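Local structure of small COPII coat GTPase SAR1 (Encephalitozoon cuniculi, 6VS4) at residues I110-D115 with R126-T131; E151-E156 with Y162-W167; V66-H71 with T75-I80. The protein belongs to the ADP-ribosylation factor family of small P-loop GTPases, is named for the COPII coat, and here carries guanosine-5'-diphosphate and a magnesium ion. One frame throughout, in Å; residues are numbered along the deposited sequence.

Interaction 1. Residues I110-D115 with R126-T131; sequences IVFIVD and REAYET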
loop_
_atom_site.group_PDB
_atom_site.type_symbol
_atom_site.label_atom_id
_atom_site.label_comp_id
_atom_site.label_asym_id
_atom_site.label_seq_id
_atom_site.Cartn_x
_atom_site.Cartn_y
_atom_site.Cartn_z
ATOM N N ILE A 110 30.295 -15.827 14.183
ATOM C CA ILE A 110 30.783 -15.849 12.815
ATOM C C ILE A 110 29.633 -16.179 11.876
ATOM O O ILE A 110 28.828 -17.076 12.150
ATOM C CB ILE A 110 31.945 -16.853 12.652
ATOM C CG1 ILE A 110 33.179 -16.325 13.387
ATOM C CG2 ILE A 110 32.232 -17.110 11.178
ATOM C CD1 ILE A 110 34.213 -17.363 13.687
ATOM N N VAL A 111 29.550 -15.432 10.780
ATOM C CA VAL A 111 28.696 -15.759 9.650
ATOM C C VAL A 111 29.615 -16.128 8.492
ATOM O O VAL A 111 30.325 -15.272 7.949
ATOM C CB VAL A 111 27.760 -14.595 9.298
ATOM C CG1 VAL A 111 26.883 -14.936 8.110
ATOM C CG2 VAL A 111 26.914 -14.256 10.497
ATOM N N PHE A 112 29.622 -17.404 8.125
ATOM C CA PHE A 112 30.453 -17.911 7.045
ATOM C C PHE A 112 29.567 -18.176 5.832
ATOM O O PHE A 112 28.594 -18.933 5.927
ATOM C CB PHE A 112 31.186 -19.184 7.468
ATOM C CG PHE A 112 32.255 -19.610 6.505
ATOM C CD1 PHE A 112 31.950 -20.407 5.414
ATOM C CD2 PHE A 112 33.569 -19.212 6.686
ATOM C CE1 PHE A 112 32.943 -20.802 4.520
ATOM C CE2 PHE A 112 34.565 -19.602 5.794
ATOM C CZ PHE A 112 34.251 -20.398 4.713
ATOM N N ILE A 113 29.898 -17.548 4.703
ATOM C CA ILE A 113 29.060 -17.560 3.509
ATOM C C ILE A 113 29.770 -18.310 2.389
ATOM O O ILE A 113 30.952 -18.061 2.117
ATOM C CB ILE A 113 28.709 -16.130 3.072
ATOM C CG1 ILE A 113 28.053 -15.383 4.239
ATOM C CG2 ILE A 113 27.782 -16.165 1.882
ATOM C CD1 ILE A 113 27.541 -13.994 3.884
ATOM N N VAL A 114 29.038 -19.205 1.718
ATOM C CA VAL A 114 29.560 -20.007 0.617
ATOM C C VAL A 114 28.686 -19.800 -0.615
ATOM O O VAL A 114 27.454 -19.832 -0.526
ATOM C CB VAL A 114 29.615 -21.505 0.986
ATOM C CG1 VAL A 114 30.083 -22.352 -0.212
ATOM C CG2 VAL A 114 30.501 -21.732 2.190
ATOM N N ASP A 115 29.327 -19.617 -1.770
ATOM C CA ASP A 115 28.637 -19.608 -3.059
ATOM C C ASP A 115 28.520 -21.054 -3.542
ATOM O O ASP A 115 29.503 -21.647 -3.994
ATOM C CB ASP A 115 29.399 -18.740 -4.060
ATOM C CG ASP A 115 28.716 -18.652 -5.432
ATOM O OD1 ASP A 115 27.775 -19.427 -5.710
ATOM O OD2 ASP A 115 29.143 -17.804 -6.249
ATOM N N ARG A 126 37.032 -24.729 1.460
ATOM C CA ARG A 126 37.367 -25.640 2.549
ATOM C C ARG A 126 38.611 -25.164 3.288
ATOM O O ARG A 126 38.697 -25.295 4.513
ATOM C CB ARG A 126 37.511 -27.075 2.024
ATOM C CG ARG A 126 38.904 -27.560 1.708
ATOM C CD ARG A 126 38.852 -29.047 1.366
ATOM N NE ARG A 126 38.358 -29.833 2.496
ATOM C CZ ARG A 126 37.569 -30.896 2.381
ATOM N NH1 ARG A 126 37.167 -31.295 1.184
ATOM N NH2 ARG A 126 37.170 -31.546 3.466
ATOM N N GLU A 127 39.586 -24.610 2.558
ATOM C CA GLU A 127 40.752 -24.019 3.210
ATOM C C GLU A 127 40.366 -22.769 3.993
ATOM O O GLU A 127 40.800 -22.586 5.135
ATOM C CB GLU A 127 41.834 -23.704 2.176
ATOM C CG GLU A 127 42.914 -24.780 2.067
ATOM C CD GLU A 127 43.224 -25.170 0.631
ATOM O OE1 GLU A 127 43.482 -26.371 0.380
ATOM O OE2 GLU A 127 43.209 -24.279 -0.248
ATOM N N ALA A 128 39.545 -21.899 3.401
ATOM C CA ALA A 128 39.050 -20.746 4.149
ATOM C C ALA A 128 38.305 -21.194 5.403
ATOM O O ALA A 128 38.515 -20.639 6.486
ATOM C CB ALA A 128 38.151 -19.877 3.266
ATOM N N TYR A 129 37.458 -22.222 5.281
ATOM C CA TYR A 129 36.717 -22.710 6.441
ATOM C C TYR A 129 37.643 -23.323 7.478
ATOM O O TYR A 129 37.478 -23.086 8.681
ATOM C CB TYR A 129 35.658 -23.724 6.013
ATOM C CG TYR A 129 34.770 -24.172 7.154
ATOM C CD1 TYR A 129 33.809 -23.321 7.696
ATOM C CD2 TYR A 129 34.883 -25.449 7.682
ATOM C CE1 TYR A 129 32.997 -23.736 8.740
ATOM C CE2 TYR A 129 34.074 -25.871 8.719
ATOM C CZ TYR A 129 33.134 -25.014 9.244
ATOM O OH TYR A 129 32.336 -25.446 10.275
ATOM N N GLU A 130 38.620 -24.115 7.032
ATOM C CA GLU A 130 39.595 -24.680 7.956
ATOM C C GLU A 130 40.378 -23.582 8.661
ATOM O O GLU A 130 40.665 -23.686 9.860
ATOM C CB GLU A 130 40.539 -25.629 7.210
ATOM N N THR A 131 40.722 -22.515 7.935
ATOM C CA THR A 131 41.411 -21.389 8.558
ATOM C C THR A 131 40.588 -20.809 9.705
ATOM O O THR A 131 41.119 -20.557 10.794
ATOM C CB THR A 131 41.690 -20.302 7.516
ATOM O OG1 THR A 131 42.496 -20.826 6.460
ATOM C CG2 THR A 131 42.409 -19.136 8.149
#
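F112 of strand 109-115 reaches out to helix 122-135 and meets Y129 in an edge-to-face aromatic pair. The ring centroids of F112 and Y129 lie 5.3 Å apart with the planes at 78°, and the edge of Y129 is turned toward the face of F112: its CD1 sits over the centre of that ring, 4.0 Å above the plane. F112 holds CG anti to the backbone N (chi1 -169°), which carries its ring toward the helix backbone at Y129. The far end of the phenyl ring is the close-packed part, with F112 CZ 3.7 Å from Y129 N and 3.8 Å from Y129 CB. A128 adds a looser touch, its CB standing 4.2 Å from F112 CZ. V125 and V132 of the same helix also touch F112, so the phenyl ring is buried among apolar groups. Away from the strand the helix becomes partly exposed and polar: the CB atoms of R126 and E130 point away from the strand, while T131 OG1 bonds back to E127 O at 2.8 Å. Such helix-on-strand packing belongs to a beta-alpha-beta unit, here strand 109-115, helix 122-135 and strand 141-146 of the P-loop GTPase fold.

Interaction 2. Residues E151-E156 with Y162-W167; sequences EGHTPE and YQWKSW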
loop_
_atom_site.group_PDB
_atom_site.type_symbol
_atom_site.label_atom_id
_atom_site.label_comp_id
_atom_site.label_asym_id
_atom_site.label_seq_id
_atom_site.Cartn_x
_atom_site.Cartn_y
_atom_site.Cartn_z
ATOM N N GLU A 151 21.158 -22.845 -8.637
ATOM C CA GLU A 151 20.897 -24.266 -8.843
ATOM C C GLU A 151 19.421 -24.556 -9.060
ATOM O O GLU A 151 19.029 -25.727 -9.096
ATOM C CB GLU A 151 21.420 -25.087 -7.664
ATOM C CG GLU A 151 22.914 -24.956 -7.473
ATOM C CD GLU A 151 23.676 -25.306 -8.739
ATOM O OE1 GLU A 151 23.421 -26.383 -9.327
ATOM O OE2 GLU A 151 24.526 -24.492 -9.154
ATOM N N GLY A 152 18.599 -23.516 -9.186
ATOM C CA GLY A 152 17.164 -23.664 -9.333
ATOM C C GLY A 152 16.421 -24.024 -8.066
ATOM O O GLY A 152 15.277 -24.482 -8.139
ATOM N N HIS A 153 17.014 -23.777 -6.902
ATOM C CA HIS A 153 16.430 -24.139 -5.619
ATOM C C HIS A 153 15.842 -22.914 -4.929
ATOM O O HIS A 153 16.350 -21.797 -5.075
ATOM C CB HIS A 153 17.470 -24.765 -4.683
ATOM C CG HIS A 153 17.588 -26.252 -4.802
ATOM N ND1 HIS A 153 16.493 -27.088 -4.842
ATOM C CD2 HIS A 153 18.677 -27.057 -4.856
ATOM C CE1 HIS A 153 16.902 -28.340 -4.942
ATOM N NE2 HIS A 153 18.221 -28.349 -4.948
ATOM N N THR A 154 14.751 -23.141 -4.211
ATOM C CA THR A 154 14.296 -22.288 -3.122
ATOM C C THR A 154 14.806 -22.853 -1.808
ATOM O O THR A 154 15.338 -23.967 -1.764
ATOM C CB THR A 154 12.774 -22.235 -3.119
ATOM O OG1 THR A 154 12.265 -23.532 -2.779
ATOM C CG2 THR A 154 12.237 -21.829 -4.494
ATOM N N PRO A 155 14.679 -22.114 -0.702
ATOM C CA PRO A 155 15.040 -22.713 0.591
ATOM C C PRO A 155 14.306 -24.012 0.889
ATOM O O PRO A 155 14.880 -24.901 1.532
ATOM C CB PRO A 155 14.670 -21.611 1.595
ATOM C CG PRO A 155 14.882 -20.356 0.825
ATOM C CD PRO A 155 14.365 -20.676 -0.558
ATOM N N GLU A 156 13.067 -24.169 0.417
ATOM C CA GLU A 156 12.319 -25.385 0.725
ATOM C C GLU A 156 12.839 -26.576 -0.073
ATOM O O GLU A 156 13.120 -27.636 0.500
ATOM C CB GLU A 156 10.831 -25.176 0.454
ATOM N N TYR A 162 18.571 -33.910 -0.126
ATOM C CA TYR A 162 19.545 -34.471 0.808
ATOM C C TYR A 162 20.827 -34.910 0.108
ATOM O O TYR A 162 21.904 -34.855 0.715
ATOM C CB TYR A 162 18.929 -35.624 1.606
ATOM C CG TYR A 162 18.514 -36.842 0.815
ATOM C CD1 TYR A 162 19.425 -37.858 0.546
ATOM C CD2 TYR A 162 17.204 -36.999 0.370
ATOM C CE1 TYR A 162 19.055 -38.987 -0.163
ATOM C CE2 TYR A 162 16.823 -38.133 -0.346
ATOM C CZ TYR A 162 17.756 -39.121 -0.606
ATOM O OH TYR A 162 17.404 -40.251 -1.311
ATOM N N GLN A 163 20.742 -35.341 -1.155
ATOM C CA GLN A 163 21.956 -35.671 -1.900
ATOM C C GLN A 163 22.861 -34.450 -2.046
ATOM O O GLN A 163 24.058 -34.508 -1.748
ATOM C CB GLN A 163 21.606 -36.225 -3.286
ATOM C CG GLN A 163 20.876 -37.554 -3.298
ATOM C CD GLN A 163 20.649 -38.087 -4.710
ATOM O OE1 GLN A 163 21.592 -38.490 -5.388
ATOM N NE2 GLN A 163 19.394 -38.095 -5.152
ATOM N N TRP A 164 22.288 -33.320 -2.460
ATOM C CA TRP A 164 23.082 -32.123 -2.714
ATOM C C TRP A 164 23.623 -31.534 -1.418
ATOM O O TRP A 164 24.749 -31.024 -1.383
ATOM C CB TRP A 164 22.226 -31.118 -3.482
ATOM C CG TRP A 164 22.849 -29.801 -3.848
ATOM C CD1 TRP A 164 23.869 -29.584 -4.733
ATOM C CD2 TRP A 164 22.448 -28.508 -3.378
ATOM N NE1 TRP A 164 24.140 -28.236 -4.826
ATOM C CE2 TRP A 164 23.281 -27.556 -4.003
ATOM C CE3 TRP A 164 21.477 -28.066 -2.475
ATOM C CZ2 TRP A 164 23.164 -26.195 -3.760
ATOM C CZ3 TRP A 164 21.360 -26.711 -2.238
ATOM C CH2 TRP A 164 22.199 -25.792 -2.876
ATOM N N LYS A 165 22.843 -31.602 -0.337
ATOM C CA LYS A 165 23.347 -31.138 0.952
ATOM C C LYS A 165 24.550 -31.966 1.399
ATOM O O LYS A 165 25.546 -31.415 1.881
ATOM C CB LYS A 165 22.228 -31.176 1.989
ATOM C CG LYS A 165 21.165 -30.102 1.765
ATOM C CD LYS A 165 19.853 -30.429 2.470
ATOM C CE LYS A 165 20.028 -30.630 3.955
ATOM N NZ LYS A 165 18.824 -31.286 4.527
ATOM N N SER A 166 24.496 -33.286 1.202
ATOM C CA SER A 166 25.642 -34.120 1.546
ATOM C C SER A 166 26.853 -33.782 0.685
ATOM O O SER A 166 27.973 -33.689 1.194
ATOM C CB SER A 166 25.287 -35.599 1.392
ATOM O OG SER A 166 24.545 -36.068 2.501
ATOM N N TRP A 167 26.642 -33.565 -0.615
ATOM C CA TRP A 167 27.754 -33.259 -1.513
ATOM C C TRP A 167 28.398 -31.919 -1.170
ATOM O O TRP A 167 29.626 -31.781 -1.237
ATOM C CB TRP A 167 27.270 -33.272 -2.961
ATOM C CG TRP A 167 28.319 -32.944 -3.975
ATOM C CD1 TRP A 167 29.347 -33.751 -4.397
ATOM C CD2 TRP A 167 28.456 -31.714 -4.693
ATOM N NE1 TRP A 167 30.101 -33.101 -5.343
ATOM C CE2 TRP A 167 29.575 -31.850 -5.545
ATOM C CE3 TRP A 167 27.730 -30.512 -4.710
ATOM C CZ2 TRP A 167 29.992 -30.825 -6.396
ATOM C CZ3 TRP A 167 28.146 -29.495 -5.554
ATOM C CH2 TRP A 167 29.270 -29.657 -6.382
#
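H153 lays the CD2 corner of its imidazole over one face of the six-membered ring of W164, 3.7 Å above the plane and displaced toward the rim. CD2 of H153 is 3.8 Å from both CZ3 and CE3 of W164. The ring planes are inclined at 41° and the centroids of the imidazole and the six-membered ring are 5.1 Å apart, so the pair is neither a parallel stack nor edge-to-face; imidazole and indole come from opposing directions and overlap at their ends. W164 holds CG anti to its own N (chi1 180°), projecting the indole from helix 162-172 toward the 151-156 segment. At another part of the indole, E151 CG lies 3.9 Å from W164 CZ2. Here it is the aliphatic part of the glutamate that touches; the chain bends at chi2 (-55°), and the carboxylate beyond finds its partner in H117, whose ND1 bonds to E151 OE2. I148 and A158 also touch both H153 and W164, joining the loop before helix 155-159 to helix 162-172 at the protein surface. Carbon atoms thus make the interface with W164, while polar groups outside the two segments orient the histidine and the glutamate. The rotation of the imidazole against the indole is set from both of its nitrogens, ND1 of H153 being hydrogen-bonded to T157 OG1 and NE2 to D161 OD2, a pairing that would probably favour a protonated NE2 and could stabilise positive charge on the ring.

Interaction 3. Residues V66-H71 with T75-I80; sequences VYMPTH and TSYIEI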
loop_
_atom_site.group_PDB
_atom_site.type_symbol
_atom_site.label_atom_id
_atom_site.label_comp_id
_atom_site.label_asym_id
_atom_site.label_seq_id
_atom_site.Cartn_x
_atom_site.Cartn_y
_atom_site.Cartn_z
ATOM N N VAL A 66 26.927 3.678 8.747
ATOM C CA VAL A 66 27.960 4.183 7.850
ATOM C C VAL A 66 29.174 3.262 7.917
ATOM O O VAL A 66 29.692 2.983 9.006
ATOM C CB VAL A 66 28.351 5.629 8.221
ATOM C CG1 VAL A 66 29.499 6.123 7.369
ATOM C CG2 VAL A 66 27.150 6.548 8.081
ATOM N N TYR A 67 29.642 2.814 6.751
ATOM C CA TYR A 67 30.869 2.033 6.695
ATOM C C TYR A 67 32.052 2.877 7.152
ATOM O O TYR A 67 32.141 4.070 6.842
ATOM C CB TYR A 67 31.116 1.518 5.274
ATOM C CG TYR A 67 30.342 0.273 4.888
ATOM C CD1 TYR A 67 29.158 0.358 4.164
ATOM C CD2 TYR A 67 30.805 -0.990 5.241
ATOM C CE1 TYR A 67 28.453 -0.781 3.806
ATOM C CE2 TYR A 67 30.113 -2.142 4.880
ATOM C CZ TYR A 67 28.939 -2.031 4.164
ATOM O OH TYR A 67 28.247 -3.172 3.805
ATOM N N MET A 68 32.964 2.250 7.897
ATOM C CA MET A 68 34.165 2.940 8.346
ATOM C C MET A 68 35.331 2.539 7.459
ATOM O O MET A 68 35.418 1.380 7.032
ATOM C CB MET A 68 34.504 2.581 9.796
ATOM C CG MET A 68 33.391 2.839 10.807
ATOM S SD MET A 68 32.946 4.564 11.066
ATOM C CE MET A 68 32.137 4.453 12.666
ATOM N N PRO A 69 36.234 3.456 7.131
ATOM C CA PRO A 69 37.351 3.083 6.259
ATOM C C PRO A 69 38.312 2.149 6.975
ATOM O O PRO A 69 38.774 2.434 8.082
ATOM C CB PRO A 69 38.008 4.426 5.926
ATOM C CG PRO A 69 37.628 5.313 7.049
ATOM C CD PRO A 69 36.243 4.891 7.449
ATOM N N THR A 70 38.617 1.035 6.325
ATOM C CA THR A 70 39.687 0.166 6.764
ATOM C C THR A 70 40.823 0.378 5.782
ATOM O O THR A 70 40.643 0.973 4.715
ATOM C CB THR A 70 39.278 -1.310 6.787
ATOM O OG1 THR A 70 39.309 -1.843 5.456
ATOM C CG2 THR A 70 37.870 -1.463 7.338
ATOM N N HIS A 71 42.007 -0.059 6.165
ATOM C CA HIS A 71 43.141 0.143 5.282
ATOM C C HIS A 71 43.487 -1.088 4.450
ATOM O O HIS A 71 44.051 -0.944 3.361
ATOM C CB HIS A 71 44.291 0.710 6.102
ATOM C CG HIS A 71 43.913 2.011 6.753
ATOM N ND1 HIS A 71 43.260 3.012 6.060
ATOM C CD2 HIS A 71 44.010 2.445 8.034
ATOM C CE1 HIS A 71 43.012 4.021 6.875
ATOM N NE2 HIS A 71 43.456 3.704 8.078
ATOM N N THR A 75 38.968 -6.033 3.860
ATOM C CA THR A 75 38.145 -5.905 5.054
ATOM C C THR A 75 37.141 -4.767 4.925
ATOM O O THR A 75 37.357 -3.793 4.197
ATOM C CB THR A 75 38.999 -5.669 6.307
ATOM O OG1 THR A 75 39.677 -4.413 6.198
ATOM C CG2 THR A 75 40.025 -6.778 6.464
ATOM N N SER A 76 36.037 -4.917 5.647
ATOM C CA SER A 76 34.996 -3.912 5.766
ATOM C C SER A 76 34.545 -3.890 7.216
ATOM O O SER A 76 34.650 -4.896 7.924
ATOM C CB SER A 76 33.798 -4.204 4.852
ATOM O OG SER A 76 34.167 -4.115 3.491
ATOM N N TYR A 77 34.039 -2.738 7.653
ATOM C CA TYR A 77 33.549 -2.602 9.016
ATOM C C TYR A 77 32.412 -1.589 9.055
ATOM O O TYR A 77 32.553 -0.471 8.546
ATOM C CB TYR A 77 34.681 -2.187 9.971
ATOM C CG TYR A 77 34.231 -2.060 11.409
ATOM C CD1 TYR A 77 34.009 -3.189 12.189
ATOM C CD2 TYR A 77 34.004 -0.814 11.978
ATOM C CE1 TYR A 77 33.582 -3.082 13.499
ATOM C CE2 TYR A 77 33.575 -0.694 13.289
ATOM C CZ TYR A 77 33.365 -1.831 14.044
ATOM O OH TYR A 77 32.942 -1.720 15.348
ATOM N N ILE A 78 31.296 -1.983 9.665
ATOM C CA ILE A 78 30.161 -1.085 9.854
ATOM C C ILE A 78 29.448 -1.467 11.144
ATOM O O ILE A 78 29.275 -2.652 11.450
ATOM C CB ILE A 78 29.198 -1.127 8.648
ATOM C CG1 ILE A 78 28.023 -0.164 8.862
ATOM C CG2 ILE A 78 28.690 -2.537 8.429
ATOM C CD1 ILE A 78 27.049 -0.136 7.716
ATOM N N GLU A 79 29.043 -0.460 11.905
ATOM C CA GLU A 79 28.282 -0.666 13.128
ATOM C C GLU A 79 26.801 -0.519 12.814
ATOM O O GLU A 79 26.346 0.565 12.436
ATOM C CB GLU A 79 28.700 0.331 14.204
ATOM C CG GLU A 79 30.186 0.307 14.470
ATOM C CD GLU A 79 30.531 0.705 15.879
ATOM O OE1 GLU A 79 29.597 0.900 16.687
ATOM O OE2 GLU A 79 31.740 0.823 16.175
ATOM N N ILE A 80 26.057 -1.609 12.970
ATOM C CA ILE A 80 24.614 -1.613 12.763
ATOM C C ILE A 80 23.932 -1.810 14.108
ATOM O O ILE A 80 23.683 -2.947 14.524
ATOM C CB ILE A 80 24.203 -2.714 11.776
ATOM C CG1 ILE A 80 25.001 -2.577 10.476
ATOM C CG2 ILE A 80 22.694 -2.672 11.550
ATOM C CD1 ILE A 80 24.777 -3.717 9.509
HETATM O O HOH W 1 27.228 3.050 11.729
HETATM O O HOH W 2 29.635 2.072 11.674
#
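The segments 66-71 and 75-80 run antiparallel, 155° apart end to end, and meet most closely at Y67 and I78, whose CA atoms are 4.5 Å apart. One direct backbone bond joins them, from M68 N to Y77 O at 2.8 Å, almost straight at 178°. Farther along, two waters bridge the segments: one links V66 N to E79 O, the other V66 O to E79 N. Y67 turns its ring over I78 in a CH-pi contact, with I78 CB 4.2 Å from the ring centroid; Y67 OH is hydrogen-bonded to N57 OD1. An I78 chi1 of -179° brings CG1 up to the V66 carbonyl, 3.6 Å from V66 O. On the other face, M68 and Y77 run alongside each other in a common direction, and M68 CG meets the edge of the Y77 ring at CD2, 3.9 Å away. Y77 OH bonds to E79 OE2 at 2.9 Å, from above the carboxylate plane. Near the turn, the hydroxyls T70 OG1 and T75 OG1 are 2.7 Å apart, and both are hydrogen-bonded to H72 O. The hairpin is thus held by one direct backbone bond, two water bridges, side-chain packing and these hydroxyls, a mixed and partly hydrated pairing.

In the fold
From the N terminus, interaction 3 comes first: it closes the turn between residues 71 and 75 and forms the hairpin at one margin of the mixed sheet, with the side chain of S76 about 5 Å from the magnesium ion. Interaction 1 follows, closing the connection from strand 109-115, inside the same sheet, to helix 122-135. Interaction 2 comes last, closing the link between residues 156 and 162 at the surface and joining the loop ahead of helix 155-159 to helix 162-172. The three follow in series, neither nested nor crossed. Interactions 1 and 3 share the sheet, with centres 20 Å apart, whereas 2 and 3 lie on opposite sides of the chain's centre, centres 33 Å apart.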